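Long-range contacts in YueI protein (Bacillus subtilis, PDB 2OHW), which is of unknown function and belongs to the DUF1694 family, folding as a small single chain around a mixed four-stranded sheet: residues G14-L19 and L118-D123; R36-L41 and V114-I119; T66-G71 and P91-S96. One frame throughout, in Å; residues are numbered along the deposited sequence.

Contact 1: residues G14-L19 and L118-D123; sequences GMYGPL and LIYIQD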
# COMPACT_ATOMS: atom_id res chain seq x y z
N GLY A 14 -6.96 -4.06 9.69
CA GLY A 14 -6.83 -2.91 8.80
C GLY A 14 -5.67 -1.97 9.04
O GLY A 14 -5.64 -0.87 8.49
N MET A 15 -4.72 -2.40 9.86
CA MET A 15 -3.43 -1.70 10.00
C MET A 15 -3.57 -0.34 10.68
O MET A 15 -2.97 0.66 10.26
CB MET A 15 -2.69 -1.60 8.64
CG MET A 15 -2.41 -2.98 7.95
SD MET A 15 -1.76 -2.85 6.23
CE MET A 15 -3.22 -2.22 5.40
N TYR A 16 -4.38 -0.32 11.74
CA TYR A 16 -4.53 0.86 12.58
C TYR A 16 -3.35 1.04 13.54
O TYR A 16 -3.03 0.16 14.34
CB TYR A 16 -5.81 0.76 13.40
CG TYR A 16 -7.05 0.98 12.59
CD1 TYR A 16 -7.54 2.27 12.37
CD2 TYR A 16 -7.75 -0.09 12.05
CE1 TYR A 16 -8.69 2.49 11.61
CE2 TYR A 16 -8.89 0.10 11.30
CZ TYR A 16 -9.35 1.40 11.09
OH TYR A 16 -10.49 1.59 10.36
N GLY A 17 -2.72 2.20 13.47
CA GLY A 17 -1.67 2.57 14.41
C GLY A 17 -0.27 2.07 14.07
O GLY A 17 -0.06 1.41 13.06
N PRO A 18 0.70 2.38 14.95
CA PRO A 18 2.09 2.02 14.65
C PRO A 18 2.41 0.57 14.98
O PRO A 18 1.64 -0.10 15.69
CB PRO A 18 2.87 2.95 15.58
CG PRO A 18 2.00 3.09 16.79
CD PRO A 18 0.57 3.04 16.26
N LEU A 19 3.54 0.09 14.46
CA LEU A 19 4.08 -1.19 14.90
C LEU A 19 5.14 -0.94 15.97
O LEU A 19 5.43 0.22 16.29
CB LEU A 19 4.67 -1.96 13.73
CG LEU A 19 3.65 -2.34 12.65
CD1 LEU A 19 4.33 -3.05 11.50
CD2 LEU A 19 2.54 -3.21 13.25
N LEU A 118 -7.07 5.57 8.97
CA LEU A 118 -7.69 4.62 8.04
C LEU A 118 -6.93 4.61 6.73
O LEU A 118 -6.96 5.61 5.99
CB LEU A 118 -9.14 5.01 7.78
CG LEU A 118 -9.94 4.14 6.81
CD1 LEU A 118 -10.06 2.72 7.32
CD2 LEU A 118 -11.32 4.75 6.62
N ILE A 119 -6.27 3.49 6.43
CA ILE A 119 -5.41 3.39 5.25
C ILE A 119 -5.70 2.17 4.39
O ILE A 119 -4.87 1.79 3.55
CB ILE A 119 -3.92 3.35 5.63
CG1 ILE A 119 -3.65 2.16 6.56
CG2 ILE A 119 -3.46 4.68 6.23
CD1 ILE A 119 -2.20 1.75 6.54
N TYR A 120 -6.83 1.52 4.62
CA TYR A 120 -7.16 0.33 3.83
C TYR A 120 -8.57 0.40 3.29
O TYR A 120 -9.40 1.19 3.79
CB TYR A 120 -6.95 -0.97 4.63
CG TYR A 120 -8.07 -1.39 5.56
CD1 TYR A 120 -8.69 -2.62 5.39
CD2 TYR A 120 -8.48 -0.59 6.62
CE1 TYR A 120 -9.71 -3.03 6.23
CE2 TYR A 120 -9.53 -0.99 7.46
CZ TYR A 120 -10.12 -2.22 7.26
OH TYR A 120 -11.13 -2.64 8.11
N ILE A 121 -8.84 -0.45 2.29
CA ILE A 121 -10.15 -0.61 1.68
C ILE A 121 -10.76 -1.92 2.15
O ILE A 121 -10.32 -3.00 1.77
CB ILE A 121 -10.05 -0.60 0.11
CG1 ILE A 121 -9.31 0.65 -0.37
CG2 ILE A 121 -11.45 -0.75 -0.52
CD1 ILE A 121 -8.97 0.65 -1.86
N GLN A 122 -11.74 -1.80 3.04
CA GLN A 122 -12.37 -2.97 3.59
C GLN A 122 -13.34 -3.57 2.59
O GLN A 122 -14.41 -3.00 2.32
CB GLN A 122 -13.13 -2.59 4.86
CG GLN A 122 -13.77 -3.77 5.56
CD GLN A 122 -14.65 -3.32 6.68
OE1 GLN A 122 -15.51 -2.44 6.50
NE2 GLN A 122 -14.46 -3.90 7.85
N ASP A 123 -12.98 -4.72 2.05
CA ASP A 123 -13.88 -5.49 1.19
C ASP A 123 -13.59 -6.98 1.33
O ASP A 123 -12.66 -7.37 2.06
CB ASP A 123 -13.86 -4.96 -0.27
CG ASP A 123 -12.55 -5.24 -1.03
OD1 ASP A 123 -11.58 -5.75 -0.44
OD2 ASP A 123 -12.50 -4.97 -2.25
O HOH W 1 -6.54 1.61 8.61
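The ring of Tyr120 lies flat against the backbone of Gly14. Gly14 CA sits 3.5 Å from the centroid of the Tyr120 ring and only 8° off the ring normal, a CH-pi contact over the face. Tyr120 reaches this place with CG in the crowded position between its backbone N and carbonyl carbon (chi1 83°). A side chain on Gly14 would run into Tyr120 CE2, and at this backbone conformation its CB would also press on the preceding carbonyl O. Gly14 O also comes close to the ring, 3.4 Å from Tyr120 CD2. Tyr16 crosses Tyr120 at about a right angle. Its hydroxyl lies in the plane of the Tyr120 ring, at the edge, with Tyr16 OH 4.0 Å from Tyr120 CE2. Gly14 closes helix 5-12 with a Schellman motif, so the Tyr120 ring packs on the turn where the chain leaves that helix. Residues 118-123 belong to the loop between strand 104-110 and helix 124-129, and Tyr126 of that helix meets the Tyr120 ring. Leu118 lies alongside Tyr16 and points the same way, CG anti to the backbone N, and its CD1 lies 3.3 Å from Tyr16 OH. An alanine in place of Tyr120 would remove the ring over Gly14 and would probably loosen the packing of this loop on the end of helix 5-12. Met15 bends at chi3 (-69°) and brings its CE to 4.0 Å from Tyr120 CB. Its CB meets Ile119 CD1, and Phe29 packs on both Met15 and Ile119. One water joins the two backbones: it donates to Gly14 O at 2.6 Å and accepts from Ile119 N at 2.9 Å. The same water sits over the centre of one face of the Tyr16 ring.

Contact 2: residues R36-L41 and V114-I119; sequences RVVLAL and VNRELI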
# COMPACT_ATOMS: atom_id res chain seq x y z
N ARG A 36 3.65 7.72 7.35
CA ARG A 36 3.62 8.34 6.02
C ARG A 36 2.61 7.68 5.06
O ARG A 36 2.37 8.18 3.95
CB ARG A 36 5.03 8.36 5.43
CG ARG A 36 6.07 9.11 6.34
CD ARG A 36 7.08 9.88 5.53
NE ARG A 36 8.25 10.41 6.25
CZ ARG A 36 8.34 10.82 7.52
NH1 ARG A 36 7.30 10.82 8.34
NH2 ARG A 36 9.51 11.27 7.98
N VAL A 37 1.98 6.60 5.50
CA VAL A 37 1.11 5.85 4.60
C VAL A 37 -0.24 6.54 4.46
O VAL A 37 -0.89 6.87 5.46
CB VAL A 37 0.93 4.39 5.06
CG1 VAL A 37 -0.03 3.66 4.14
CG2 VAL A 37 2.29 3.67 5.11
N VAL A 38 -0.65 6.74 3.20
CA VAL A 38 -1.95 7.30 2.86
C VAL A 38 -2.95 6.19 2.53
O VAL A 38 -4.11 6.27 2.91
CB VAL A 38 -1.81 8.26 1.64
CG1 VAL A 38 -3.16 8.73 1.15
CG2 VAL A 38 -0.94 9.47 2.02
N LEU A 39 -2.50 5.14 1.84
CA LEU A 39 -3.38 4.03 1.48
C LEU A 39 -2.51 2.84 1.13
O LEU A 39 -1.42 2.99 0.58
CB LEU A 39 -4.27 4.40 0.29
CG LEU A 39 -5.49 3.51 -0.02
CD1 LEU A 39 -6.66 3.85 0.93
CD2 LEU A 39 -5.91 3.80 -1.44
N ALA A 40 -2.99 1.64 1.47
CA ALA A 40 -2.29 0.42 1.11
C ALA A 40 -3.31 -0.58 0.57
O ALA A 40 -4.43 -0.66 1.08
CB ALA A 40 -1.57 -0.13 2.31
N LEU A 41 -2.91 -1.33 -0.47
CA LEU A 41 -3.74 -2.40 -1.05
C LEU A 41 -2.98 -3.70 -0.92
O LEU A 41 -1.75 -3.72 -1.11
CB LEU A 41 -3.96 -2.14 -2.53
CG LEU A 41 -4.87 -0.98 -2.94
CD1 LEU A 41 -4.91 -0.93 -4.47
CD2 LEU A 41 -6.25 -1.07 -2.39
N VAL A 114 1.76 12.05 7.87
CA VAL A 114 0.35 12.42 7.71
C VAL A 114 -0.53 11.79 8.79
O VAL A 114 -1.66 12.24 9.03
CB VAL A 114 -0.18 12.09 6.29
CG1 VAL A 114 0.49 12.98 5.25
CG2 VAL A 114 0.03 10.62 5.95
N ASN A 115 -0.01 10.75 9.45
CA ASN A 115 -0.69 10.08 10.56
C ASN A 115 -2.15 9.77 10.28
O ASN A 115 -3.06 10.20 11.01
CB ASN A 115 -0.56 10.90 11.86
CG ASN A 115 0.88 11.11 12.27
OD1 ASN A 115 1.36 12.24 12.29
ND2 ASN A 115 1.57 10.03 12.62
N ARG A 116 -2.39 9.05 9.19
CA ARG A 116 -3.76 8.70 8.85
C ARG A 116 -4.19 7.40 9.52
O ARG A 116 -3.49 6.41 9.45
CB ARG A 116 -3.98 8.68 7.34
CG ARG A 116 -4.46 10.05 6.92
CD ARG A 116 -5.43 10.00 5.79
NE ARG A 116 -4.99 10.97 4.81
CZ ARG A 116 -5.19 10.86 3.51
NH1 ARG A 116 -5.86 9.83 3.02
NH2 ARG A 116 -4.72 11.81 2.71
N GLU A 117 -5.34 7.44 10.20
CA GLU A 117 -5.81 6.27 10.93
C GLU A 117 -6.26 5.19 9.96
O GLU A 117 -5.86 4.04 10.10
CB GLU A 117 -6.97 6.63 11.88
CG GLU A 117 -6.57 7.57 13.03
N LEU A 118 -7.07 5.57 8.97
CA LEU A 118 -7.69 4.62 8.04
C LEU A 118 -6.93 4.61 6.73
O LEU A 118 -6.96 5.61 5.99
CB LEU A 118 -9.14 5.01 7.78
CG LEU A 118 -9.94 4.14 6.81
CD1 LEU A 118 -10.06 2.72 7.32
CD2 LEU A 118 -11.32 4.75 6.62
N ILE A 119 -6.27 3.49 6.43
CA ILE A 119 -5.41 3.39 5.25
C ILE A 119 -5.70 2.17 4.39
O ILE A 119 -4.87 1.79 3.55
CB ILE A 119 -3.92 3.35 5.63
CG1 ILE A 119 -3.65 2.16 6.56
CG2 ILE A 119 -3.46 4.68 6.23
CD1 ILE A 119 -2.20 1.75 6.54
O HOH W 2 -0.33 7.55 7.99
O HOH W 3 -6.66 7.28 3.79
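Strand 37-42, an outermost strand of the four-stranded mixed sheet, carries a classic beta bulge at Val38 and Leu39, which both face Ile108 of strand 104-110. The loop 114-119 runs along the other side of this strand. It makes one direct backbone bond to it: Ala40 N donates to Ile119 O at 2.8 Å, nearly along the C=O axis (165°). The same Ile119 O takes a CA-H...O contact from Leu39 CA at 3.4 Å. Ile119 holds CG1 in the crowded position between its backbone N and carbonyl carbon (chi1 58°). This leaves CG2 anti to the carbonyl carbon, with Ile119 CG2 3.5 Å from Val37 O. Its CD1 meets Val37 CG1, and the two side chains cross at about a right angle. Arg116 bends at chi2 and chi3 and lies beside Val38, pointing the same way. The methyl Val38 CG1 rests over one face of the guanidinium, 3.5 Å from Arg116 NH1. Val114 points toward the strand and sets CG2 near the carbonyls of Arg36 and Val37. Two waters fill in where the backbones do not pair. One donates to Val37 O and accepts from Arg116 N. The other lies in the plane of the guanidinium at its edge, accepts from Arg116 NH1 at 2.8 Å, and donates to both Val38 O and Leu118 O. Arg116 NH1 also forms a salt bridge with Glu58 of helix 53-60. The guanidinium is therefore fixed by a carboxylate, a water and a methyl on its face, and the carboxylate of Glu58 probably balances its charge at NH1. The carbonyls of Val37 and Val38 are satisfied on this side by water, so the loop follows the strand without extending the sheet by regular pairing.

Contact 3: residues T66-G71 and P91-S96; sequences TLLING and PFKIVS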
# COMPACT_ATOMS: atom_id res chain seq x y z
N THR A 66 4.24 9.32 -3.31
CA THR A 66 4.79 8.38 -4.28
C THR A 66 3.94 7.13 -4.27
O THR A 66 3.46 6.69 -3.22
CB THR A 66 6.25 8.02 -3.93
OG1 THR A 66 7.03 9.23 -3.83
CG2 THR A 66 6.88 7.11 -4.98
N LEU A 67 3.76 6.54 -5.45
CA LEU A 67 3.16 5.23 -5.58
C LEU A 67 4.24 4.14 -5.50
O LEU A 67 5.08 4.01 -6.41
CB LEU A 67 2.38 5.16 -6.90
CG LEU A 67 1.84 3.78 -7.27
CD1 LEU A 67 0.79 3.36 -6.26
CD2 LEU A 67 1.27 3.78 -8.69
N LEU A 68 4.24 3.38 -4.41
CA LEU A 68 5.18 2.27 -4.21
C LEU A 68 4.49 0.97 -4.64
O LEU A 68 3.33 0.72 -4.24
CB LEU A 68 5.57 2.16 -2.74
CG LEU A 68 6.20 3.41 -2.09
CD1 LEU A 68 6.52 3.15 -0.62
CD2 LEU A 68 7.47 3.82 -2.83
N ILE A 69 5.19 0.17 -5.45
CA ILE A 69 4.63 -1.05 -6.04
C ILE A 69 5.53 -2.21 -5.67
O ILE A 69 6.75 -2.14 -5.83
CB ILE A 69 4.57 -0.92 -7.56
CG1 ILE A 69 3.63 0.20 -7.97
CG2 ILE A 69 4.14 -2.24 -8.21
CD1 ILE A 69 3.93 0.73 -9.38
N ASN A 70 4.93 -3.30 -5.19
CA ASN A 70 5.64 -4.51 -4.86
C ASN A 70 6.15 -5.20 -6.13
O ASN A 70 5.35 -5.67 -6.93
CB ASN A 70 4.68 -5.44 -4.12
CG ASN A 70 5.37 -6.63 -3.52
OD1 ASN A 70 6.37 -7.12 -4.06
ND2 ASN A 70 4.84 -7.12 -2.40
N GLY A 71 7.47 -5.29 -6.28
CA GLY A 71 8.11 -5.90 -7.45
C GLY A 71 7.84 -7.39 -7.63
O GLY A 71 8.18 -7.95 -8.68
N PRO A 91 4.81 10.35 -8.93
CA PRO A 91 5.86 9.42 -9.35
C PRO A 91 5.59 8.03 -8.79
O PRO A 91 4.88 7.89 -7.80
CB PRO A 91 7.12 10.02 -8.73
CG PRO A 91 6.65 10.74 -7.55
CD PRO A 91 5.30 11.30 -7.92
N PHE A 92 6.16 7.02 -9.43
CA PHE A 92 6.08 5.67 -8.90
C PHE A 92 7.45 5.03 -8.76
O PHE A 92 8.42 5.42 -9.44
CB PHE A 92 5.17 4.79 -9.75
CG PHE A 92 5.72 4.47 -11.12
CD1 PHE A 92 6.50 3.34 -11.32
CD2 PHE A 92 5.41 5.28 -12.22
CE1 PHE A 92 7.00 3.03 -12.58
CE2 PHE A 92 5.92 4.96 -13.50
CZ PHE A 92 6.70 3.85 -13.66
N LYS A 93 7.52 4.04 -7.88
CA LYS A 93 8.74 3.27 -7.66
C LYS A 93 8.36 1.81 -7.56
O LYS A 93 7.45 1.46 -6.82
CB LYS A 93 9.44 3.73 -6.37
CG LYS A 93 9.92 5.19 -6.37
CD LYS A 93 10.87 5.50 -5.20
CE LYS A 93 11.31 6.97 -5.23
NZ LYS A 93 12.01 7.41 -3.98
N ILE A 94 9.06 0.96 -8.30
CA ILE A 94 8.90 -0.48 -8.12
C ILE A 94 9.93 -0.95 -7.09
O ILE A 94 11.15 -0.82 -7.28
CB ILE A 94 9.01 -1.24 -9.47
CG1 ILE A 94 7.87 -0.83 -10.41
CG2 ILE A 94 8.97 -2.73 -9.23
CD1 ILE A 94 8.18 -0.98 -11.89
N VAL A 95 9.42 -1.42 -5.96
CA VAL A 95 10.26 -1.80 -4.83
C VAL A 95 10.71 -3.25 -5.01
O VAL A 95 9.89 -4.17 -5.01
CB VAL A 95 9.52 -1.55 -3.48
CG1 VAL A 95 10.39 -1.95 -2.28
CG2 VAL A 95 9.11 -0.11 -3.39
N SER A 96 12.02 -3.43 -5.19
CA SER A 96 12.63 -4.71 -5.62
C SER A 96 13.52 -5.38 -4.58
O SER A 96 13.75 -6.59 -4.65
CB SER A 96 13.42 -4.53 -6.92
OG SER A 96 14.46 -3.57 -6.77
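Ile69 and Ile94 share one conformation, CG1 anti to the carbonyl carbon (chi1 -64° in both), and their side chains stand on the same face of the sheet. This turns Ile94 CG2 anti to its backbone N, 3.7 Å from Gly71 CA. Phe92, on that face too, has CG in the crowded position between its backbone N and carbonyl carbon (chi1 69°). Its ring leads away from strand 65-70, yet Phe92 CD1 still comes within 4.1 Å of Ile69 CD1. Nearer the backbone, Leu67 CB lies 4.0 Å from Phe92 CB. Helix 75-87 packs on this face through Tyr78, Ile82 and Ala85. On the other face, Leu68 lies beside Lys93 and points the same way, with Leu68 CD2 4.1 Å from Lys93 CB. Thr66 has CG2 anti to the backbone N, and this methyl meets Lys93 CG at 3.9 Å. Strands 65-70 and 92-95 with the helix between them form a beta-alpha-beta unit, and the two strands run parallel. Five hydrogen bonds alternate between them. Leu67 N donates to Pro91 O at 2.9 Å, almost straight at 172°. Lys93 N returns to Leu67 O, Ile69 N gives to Lys93 O, and Val95 N gives to Ile69 O at 2.8 Å. The last, Gly71 N to Val95 O at 3.0 Å, approaches from above the carbonyl plane. A side chain on Gly71 would clash with Val95 O. Leu67, Ile69 and Gly71 thus pair with Pro91, Lys93 and Val95, while the apolar groups of Leu67, Ile69, Phe92 and Ile94 give the crossover helix a greasy surface to pack on.

Contacts 1 and 2 are neighbours, with centres 7 Å apart, and share Leu118 and Ile119. The loop that carries these residues packs on the turn after helix 5-12 in contact 1 and bonds to strand 37-42 in contact 2. The two contacts also touch directly: Ile121 CD1 lies 3.3 Å from Leu41 CD2, and Met15 CE packs on Ala40 CB. Contact 3 touches neither; its nearest atoms are about 7 Å from contact 2 and about 11 Å from contact 1. Contacts 2 and 3 reach the same sheet, contact 2 at outermost strand 37-42, contact 3 between outermost strand 92-95 and its neighbour 65-70. In sequence, contact 3 is nested inside the loops closed by the other two.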